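Local coordinates for protein mini spindles (Drosophila melanogaster, PDB 5VJC) that probably binds tubulin through its TOG domains of HEAT repeats and so promotes microtubule dynamics and formation of the mitotic spindle, at residues Y202-N205 and I206-Q209; L19-K23 and M24-K28; I145-K149 and D150-N154; S12-N15 and Q16-L19. All coordinates share one frame; numbering follows the deposited sequence.

Contact 1: residues Y202-N205 and I206-Q209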
# COMPACT_ATOMS: atom_id res chain seq x y z
N TYR A 202 13.38 10.93 2.79
CA TYR A 202 14.47 10.17 2.20
C TYR A 202 15.38 11.05 1.36
O TYR A 202 16.44 10.62 0.93
CB TYR A 202 13.90 9.02 1.36
CG TYR A 202 13.27 7.95 2.22
CD1 TYR A 202 14.06 6.96 2.80
CD2 TYR A 202 11.91 7.94 2.48
CE1 TYR A 202 13.49 5.98 3.61
CE2 TYR A 202 11.34 6.96 3.28
CZ TYR A 202 12.13 5.97 3.84
OH TYR A 202 11.59 5.00 4.64
N GLY A 203 14.96 12.29 1.12
CA GLY A 203 15.70 13.18 0.25
C GLY A 203 15.60 12.80 -1.22
O GLY A 203 14.91 11.83 -1.59
N MET A 204 16.30 13.55 -2.07
CA MET A 204 16.13 13.39 -3.51
C MET A 204 16.66 12.08 -4.07
O MET A 204 16.40 11.79 -5.23
CB MET A 204 16.79 14.54 -4.26
CG MET A 204 16.13 15.88 -4.00
SD MET A 204 14.41 15.93 -4.57
CE MET A 204 14.62 15.30 -6.24
N ASN A 205 17.38 11.29 -3.27
CA ASN A 205 17.78 9.97 -3.74
C ASN A 205 16.56 9.12 -4.13
O ASN A 205 16.66 8.22 -4.95
CB ASN A 205 18.59 9.21 -2.68
CG ASN A 205 20.03 9.70 -2.56
OD1 ASN A 205 20.40 10.73 -3.13
ND2 ASN A 205 20.84 8.97 -1.80
N ILE A 206 15.41 9.41 -3.52
CA ILE A 206 14.21 8.59 -3.74
C ILE A 206 13.42 9.09 -4.95
O ILE A 206 12.47 8.44 -5.41
CB ILE A 206 13.30 8.60 -2.50
CG1 ILE A 206 12.43 7.34 -2.47
CG2 ILE A 206 12.46 9.87 -2.44
CD1 ILE A 206 11.64 7.18 -1.18
N CYS A 207 13.81 10.25 -5.46
CA CYS A 207 12.99 10.91 -6.46
C CYS A 207 13.79 11.27 -7.70
O CYS A 207 14.42 12.32 -7.74
CB CYS A 207 12.36 12.16 -5.85
SG CYS A 207 11.24 13.04 -6.93
N PRO A 208 13.77 10.40 -8.73
CA PRO A 208 14.53 10.76 -9.93
C PRO A 208 13.89 11.93 -10.71
O PRO A 208 12.76 12.33 -10.43
CB PRO A 208 14.51 9.47 -10.75
CG PRO A 208 13.35 8.71 -10.25
CD PRO A 208 13.22 9.04 -8.80
N GLN A 209 14.65 12.47 -11.66
CA GLN A 209 14.23 13.63 -12.43
C GLN A 209 12.92 13.35 -13.17
O GLN A 209 12.08 14.23 -13.33
CB GLN A 209 15.33 14.04 -13.42
CG GLN A 209 14.93 15.17 -14.36
CD GLN A 209 16.07 15.65 -15.25
OE1 GLN A 209 17.25 15.56 -14.89
NE2 GLN A 209 15.72 16.15 -16.44
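The amide of I206 reaches back to G203 O and that of C207 to M204 O, two successive i+3 hydrogen bonds that wind the chain into a short 3-10 turn. The first is 3.1 Å long from I206 N to G203 O and nearly straight (170° at the hydrogen). In the second, C207 N stands above the plane of the M204 carbonyl, 3.0 Å from M204 O. G203 leaves the preceding helix with positive phi (72°), turning the chain into this bend. In the HEAT-repeat array of the TOG domain, the turn lies in the connection from helix 185-202 to helix 209-217, and P208 takes the N-cap position of the latter. I206 reaches Y202 with its terminal methyl: CG1 lies opposite the backbone N (chi1 -155°) and the chain runs on extended, bringing I206 CD1 obliquely to Y202 CD2 at 3.7 Å. Y202 also stacks its ring on that of F169, which I206 touches. M204, bent at chi2 and chi3, brings its methyl back so that M204 CE lies 3.9 Å from C207 CB. The same side chain rests on V237 and L240 of helix 224-241, while C207 and I206 meet F173 of helix 169-178.

Contact 2: residues L19-K23 and M24-K28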
# COMPACT_ATOMS: atom_id res chain seq x y z
N LEU A 19 7.98 -20.15 -4.66
CA LEU A 19 8.47 -20.88 -5.85
C LEU A 19 7.37 -21.07 -6.90
O LEU A 19 7.60 -20.84 -8.10
CB LEU A 19 9.04 -22.25 -5.44
CG LEU A 19 10.38 -22.12 -4.71
CD1 LEU A 19 10.81 -23.46 -4.14
CD2 LEU A 19 11.44 -21.55 -5.64
N ASP A 20 6.19 -21.50 -6.46
CA ASP A 20 5.04 -21.62 -7.37
C ASP A 20 4.83 -20.35 -8.18
O ASP A 20 4.63 -20.41 -9.39
CB ASP A 20 3.75 -21.95 -6.60
CG ASP A 20 3.71 -23.40 -6.12
OD1 ASP A 20 4.58 -24.19 -6.57
OD2 ASP A 20 2.85 -23.72 -5.27
N GLU A 21 4.88 -19.19 -7.53
CA GLU A 21 4.63 -17.95 -8.26
C GLU A 21 5.77 -17.63 -9.22
O GLU A 21 5.53 -17.29 -10.39
CB GLU A 21 4.40 -16.78 -7.29
CG GLU A 21 3.57 -15.63 -7.89
CD GLU A 21 3.28 -14.49 -6.91
OE1 GLU A 21 4.22 -13.75 -6.57
OE2 GLU A 21 2.11 -14.31 -6.48
N GLN A 22 7.01 -17.75 -8.74
CA GLN A 22 8.18 -17.45 -9.58
C GLN A 22 8.20 -18.37 -10.80
O GLN A 22 8.56 -17.94 -11.91
CB GLN A 22 9.49 -17.59 -8.78
CG GLN A 22 9.68 -16.53 -7.70
CD GLN A 22 9.19 -15.16 -8.14
OE1 GLN A 22 8.09 -14.74 -7.78
NE2 GLN A 22 10.01 -14.47 -8.94
N LYS A 23 7.83 -19.62 -10.59
CA LYS A 23 7.90 -20.60 -11.66
C LYS A 23 6.65 -20.61 -12.54
O LYS A 23 6.52 -21.46 -13.41
CB LYS A 23 8.13 -22.00 -11.07
CG LYS A 23 9.49 -22.21 -10.49
CD LYS A 23 9.53 -23.51 -9.72
CE LYS A 23 10.92 -24.11 -9.76
NZ LYS A 23 11.29 -24.54 -11.16
N MET A 24 5.73 -19.66 -12.31
CA MET A 24 4.52 -19.51 -13.12
C MET A 24 3.52 -20.66 -12.96
O MET A 24 2.74 -20.91 -13.86
CB MET A 24 4.84 -19.39 -14.63
CG MET A 24 5.95 -18.44 -15.03
SD MET A 24 5.53 -16.74 -14.69
CE MET A 24 6.89 -15.85 -15.45
N LYS A 25 3.53 -21.35 -11.83
CA LYS A 25 2.58 -22.44 -11.60
C LYS A 25 1.26 -21.95 -11.01
O LYS A 25 0.26 -22.67 -11.03
CB LYS A 25 3.21 -23.48 -10.68
CG LYS A 25 4.41 -24.19 -11.33
CD LYS A 25 5.04 -25.18 -10.38
CE LYS A 25 6.38 -25.70 -10.92
NZ LYS A 25 6.93 -26.77 -10.05
N VAL A 26 1.26 -20.73 -10.47
CA VAL A 26 0.04 -20.11 -9.98
C VAL A 26 0.02 -18.67 -10.44
O VAL A 26 1.07 -18.10 -10.75
CB VAL A 26 -0.07 -20.15 -8.45
CG1 VAL A 26 -0.12 -21.59 -7.94
CG2 VAL A 26 1.10 -19.35 -7.82
N LEU A 27 -1.17 -18.09 -10.48
CA LEU A 27 -1.32 -16.70 -10.88
C LEU A 27 -0.47 -15.77 -10.02
O LEU A 27 -0.43 -15.91 -8.80
CB LEU A 27 -2.79 -16.27 -10.78
CG LEU A 27 -3.70 -16.99 -11.77
CD1 LEU A 27 -5.17 -16.74 -11.46
CD2 LEU A 27 -3.37 -16.54 -13.18
N LYS A 28 0.21 -14.83 -10.66
CA LYS A 28 0.83 -13.76 -9.91
C LYS A 28 -0.27 -12.90 -9.27
O LYS A 28 -1.28 -12.59 -9.90
CB LYS A 28 1.73 -12.93 -10.82
CG LYS A 28 2.75 -12.12 -10.06
CD LYS A 28 3.49 -11.20 -11.01
CE LYS A 28 4.29 -10.16 -10.24
NZ LYS A 28 4.50 -8.95 -11.09
O HOH W 1 6.95 -24.90 -7.79
O HOH W 2 -0.05 -15.68 -6.10
O HOH W 3 2.98 -16.61 -11.66
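K25 N donates to D20 O (2.8 Å) and M24 N to E21 O (3.1 Å), the paired 6→1 and 5→2 bonds of a Schellman motif that ends helix 13-22, with M24 at positive phi as its C-prime residue. The K25 bond lies in the plane of the D20 carbonyl, whereas M24 N sits above that of E21. After the turn V26 folds back on the helix: its CG2 methyl packs 3.9 Å from D20 CB and meets the backbone of E21. E21 sends its carboxylate along the departing chain: chi1 of -155° sets E21 CG beside its own carbonyl carbon, and E21 CD comes 4.0 Å from K28 CG. There OE2 accepts from W29 N and OE1 from N132 ND2, and one water joins OE2 to L27 O. An alanine at E21 would probably leave W29 N without its side-chain acceptor and N132 with Q22 alone of this pair, and let the chain beyond V26 drift from the helix. K25 runs extended beside K23. Its ammonium meets D20, whose OD1 also accepts from Q16 NE2, through a water 2.9 Å from K25 NZ and 2.8 Å from D20 OD1.

Contact 3: residues I145-K149 and D150-N154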
# COMPACT_ATOMS: atom_id res chain seq x y z
N ILE A 145 -5.68 4.91 -0.17
CA ILE A 145 -5.13 6.11 0.47
C ILE A 145 -6.00 7.33 0.14
O ILE A 145 -5.99 8.33 0.86
CB ILE A 145 -3.67 6.40 0.09
CG1 ILE A 145 -3.00 7.24 1.18
CG2 ILE A 145 -3.58 7.09 -1.28
CD1 ILE A 145 -1.52 7.51 0.95
N GLY A 146 -6.80 7.21 -0.91
CA GLY A 146 -7.69 8.29 -1.29
C GLY A 146 -9.13 8.03 -0.90
O GLY A 146 -10.04 8.66 -1.44
N ASP A 147 -9.36 7.11 0.04
CA ASP A 147 -10.73 6.76 0.46
C ASP A 147 -11.52 8.01 0.91
O ASP A 147 -10.93 8.94 1.47
CB ASP A 147 -10.68 5.74 1.59
CG ASP A 147 -11.99 4.99 1.75
OD1 ASP A 147 -12.80 5.38 2.63
OD2 ASP A 147 -12.21 4.02 1.00
N PRO A 148 -12.85 8.03 0.68
CA PRO A 148 -13.72 9.08 1.22
C PRO A 148 -13.60 9.24 2.73
O PRO A 148 -13.79 10.34 3.24
CB PRO A 148 -15.13 8.60 0.85
CG PRO A 148 -14.96 7.70 -0.32
CD PRO A 148 -13.57 7.12 -0.24
N LYS A 149 -13.28 8.15 3.44
CA LYS A 149 -13.30 8.19 4.90
C LYS A 149 -11.95 8.43 5.53
O LYS A 149 -10.95 7.73 5.26
CB LYS A 149 -13.91 6.90 5.44
CG LYS A 149 -15.40 6.85 5.15
CD LYS A 149 -16.08 5.70 5.84
CE LYS A 149 -17.51 5.59 5.32
NZ LYS A 149 -18.21 6.90 5.31
N ASP A 150 -11.94 9.45 6.39
CA ASP A 150 -10.76 9.87 7.14
C ASP A 150 -10.03 8.73 7.86
O ASP A 150 -8.80 8.63 7.80
CB ASP A 150 -11.18 10.93 8.15
CG ASP A 150 -10.01 11.55 8.84
OD1 ASP A 150 -9.55 12.60 8.36
OD2 ASP A 150 -9.57 11.00 9.86
N ALA A 151 -10.77 7.86 8.55
CA ALA A 151 -10.10 6.83 9.35
C ALA A 151 -9.41 5.79 8.46
O ALA A 151 -8.37 5.24 8.83
CB ALA A 151 -11.08 6.15 10.28
N VAL A 152 -10.00 5.53 7.29
CA VAL A 152 -9.36 4.64 6.30
C VAL A 152 -8.07 5.25 5.77
O VAL A 152 -7.02 4.59 5.76
CB VAL A 152 -10.30 4.33 5.13
CG1 VAL A 152 -9.58 3.48 4.09
CG2 VAL A 152 -11.55 3.61 5.62
N ARG A 153 -8.12 6.52 5.34
CA ARG A 153 -6.93 7.19 4.83
C ARG A 153 -5.82 7.22 5.88
O ARG A 153 -4.65 6.93 5.58
CB ARG A 153 -7.26 8.62 4.38
CG ARG A 153 -8.31 8.71 3.28
CD ARG A 153 -8.28 10.09 2.61
NE ARG A 153 -8.55 11.15 3.58
CZ ARG A 153 -9.77 11.58 3.89
NH1 ARG A 153 -10.82 11.06 3.29
NH2 ARG A 153 -9.92 12.54 4.80
N ASN A 154 -6.18 7.55 7.13
CA ASN A 154 -5.16 7.55 8.18
C ASN A 154 -4.55 6.16 8.43
O ASN A 154 -3.36 6.03 8.73
CB ASN A 154 -5.74 8.10 9.49
CG ASN A 154 -5.79 9.63 9.49
OD1 ASN A 154 -5.11 10.28 8.69
ND2 ASN A 154 -6.61 10.21 10.37
O HOH W 4 -14.38 11.33 6.20
O HOH W 5 -12.98 13.12 4.77
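R153 turns its guanidinium back over the first turn of its own helix, and R153 NH1 donates to D147 O at 2.8 Å. This bond is nearly straight (166°) and lies in both the carbonyl and guanidinium planes; R153 NH1 also makes a weak bond to P148 O (3.1 Å). The bend at chi3 (-60°) brings the group round, with K149 C and D150 CA over one face. Its methylenes pass close to I145 O, which lies 3.4 Å from R153 CD, buried with no polar partner. V152 CG1 packs 3.5 Å from D147 CB. The carboxylate of D147 accepts from K149 N (2.9 Å to OD1), an Asx turn that shapes the chain ahead of the helix, with K149 as N-cap; R153 N closes the first helical turn on K149 O. Further out, R153 NH2 forms a salt bridge with D150 OD1 and shares a water with P148 O, while NE has a long, weak ion pair with E190. L108 of helix 105-124 touches D147 and V152. With two backbone carbonyls at the guanidinium edge and D150 nearby, the charge of R153 is probably partly offset where it ties helix 150-166 to the preceding loop.

Contact 4: residues S12-N15 and Q16-L19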
# COMPACT_ATOMS: atom_id res chain seq x y z
N SER A 12 6.81 -24.26 6.80
CA SER A 12 7.66 -23.62 5.80
C SER A 12 7.00 -23.62 4.44
O SER A 12 7.67 -23.55 3.41
CB SER A 12 9.01 -24.33 5.73
OG SER A 12 8.83 -25.65 5.25
N ALA A 13 5.67 -23.70 4.41
CA ALA A 13 4.94 -23.78 3.15
C ALA A 13 5.08 -22.51 2.29
O ALA A 13 4.85 -22.54 1.08
CB ALA A 13 3.48 -24.08 3.42
N LYS A 14 5.48 -21.40 2.91
CA LYS A 14 5.64 -20.16 2.15
C LYS A 14 6.70 -20.34 1.06
O LYS A 14 6.58 -19.78 -0.03
CB LYS A 14 6.01 -18.98 3.08
CG LYS A 14 6.05 -17.64 2.36
CD LYS A 14 6.75 -16.56 3.20
CE LYS A 14 5.86 -16.11 4.39
NZ LYS A 14 6.61 -15.08 5.16
N ASN A 15 7.72 -21.15 1.34
CA ASN A 15 8.74 -21.41 0.34
C ASN A 15 8.15 -21.96 -0.95
O ASN A 15 8.49 -21.48 -2.04
CB ASN A 15 9.80 -22.39 0.88
CG ASN A 15 10.65 -21.76 1.97
OD1 ASN A 15 10.82 -20.54 1.99
ND2 ASN A 15 11.14 -22.57 2.88
N GLN A 16 7.25 -22.92 -0.84
CA GLN A 16 6.66 -23.51 -2.03
C GLN A 16 5.74 -22.52 -2.73
O GLN A 16 5.63 -22.52 -3.96
CB GLN A 16 5.90 -24.80 -1.70
CG GLN A 16 5.55 -25.62 -2.93
CD GLN A 16 6.79 -25.97 -3.76
OE1 GLN A 16 7.74 -26.59 -3.25
NE2 GLN A 16 6.81 -25.56 -5.02
N ARG A 17 5.09 -21.65 -1.95
CA ARG A 17 4.19 -20.67 -2.55
C ARG A 17 5.00 -19.67 -3.36
O ARG A 17 4.63 -19.34 -4.49
CB ARG A 17 3.36 -19.98 -1.47
CG ARG A 17 2.38 -20.94 -0.75
CD ARG A 17 1.35 -20.16 0.06
NE ARG A 17 1.95 -19.42 1.17
CZ ARG A 17 2.08 -19.90 2.40
NH1 ARG A 17 1.70 -21.14 2.68
NH2 ARG A 17 2.63 -19.15 3.35
N LEU A 18 6.10 -19.20 -2.79
CA LEU A 18 6.96 -18.26 -3.50
C LEU A 18 7.51 -18.91 -4.78
O LEU A 18 7.49 -18.30 -5.85
CB LEU A 18 8.10 -17.77 -2.60
CG LEU A 18 7.76 -16.93 -1.36
CD1 LEU A 18 9.00 -16.76 -0.48
CD2 LEU A 18 7.22 -15.58 -1.76
N LEU A 19 7.98 -20.15 -4.66
CA LEU A 19 8.47 -20.88 -5.85
C LEU A 19 7.37 -21.07 -6.90
O LEU A 19 7.60 -20.84 -8.10
CB LEU A 19 9.04 -22.25 -5.44
CG LEU A 19 10.38 -22.12 -4.71
CD1 LEU A 19 10.81 -23.46 -4.14
CD2 LEU A 19 11.44 -21.55 -5.64
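Helix 13-22 begins here, and its first turns carry an arginine that folds back along the helix toward the N-terminal end. The guanidinium of R17 lies with one face against the backbone of A13 and K14, K14 CA standing 3.4 Å above its plane and offset toward the rim. With CG beside the backbone N (chi1 -66°), the bend at chi3 brings it there. R17 NH1 reaches the A13 methyl, 3.5 Å from A13 CB, and R17 NH2 lies 3.4 Å from K14 CB. The backbone itself is regular: R17 N donates to A13 O in the carbonyl plane, L18 N to K14 O at 2.9 Å and L19 N to N15 O at 3.0 Å. A13 O also accepts a weak bond from Q16 N, so two amides converge on it at the start of the helix. K14 leaves the helix beside L18, the two side chains pointing the same way with K14 CG and L18 CG 4.2 Å apart. L19 CG lies 3.3 Å from N15 O, beyond the oxygen end of that carbonyl. A leucine in place of R17 would probably leave D90 without its salt-bridge mate and the first turn without the flat group laid against it. Outward from the helix, R17 NH2 pairs with D90 OD1 and its side chain touches L91, while K14 NZ makes a salt bridge with E133 and hydrogen bonds to V86 O and Y127 OH; in this way the two basic residues join helix 13-22 to helix 89-99 and to helix 131-142.

In the fold
From the N terminus, contact 4 comes first, within helix 13-22, and contact 2 follows directly: the two share L19, their centres 10 Å apart, one at the start of the helix and the other closing its C-terminal end as the chain turns toward helix 36-48. Contact 3 closes the loop between helices 131-142 and 150-166, on the opposite side of the chain's centre from both. Contact 1 comes last, in the connection between helices 185-202 and 209-217, its centre 26 Å from that of contact 3. None nests within or crosses another. Helix 185-202 links the later pair: it flanks the contact 3 loop and leads into contact 1.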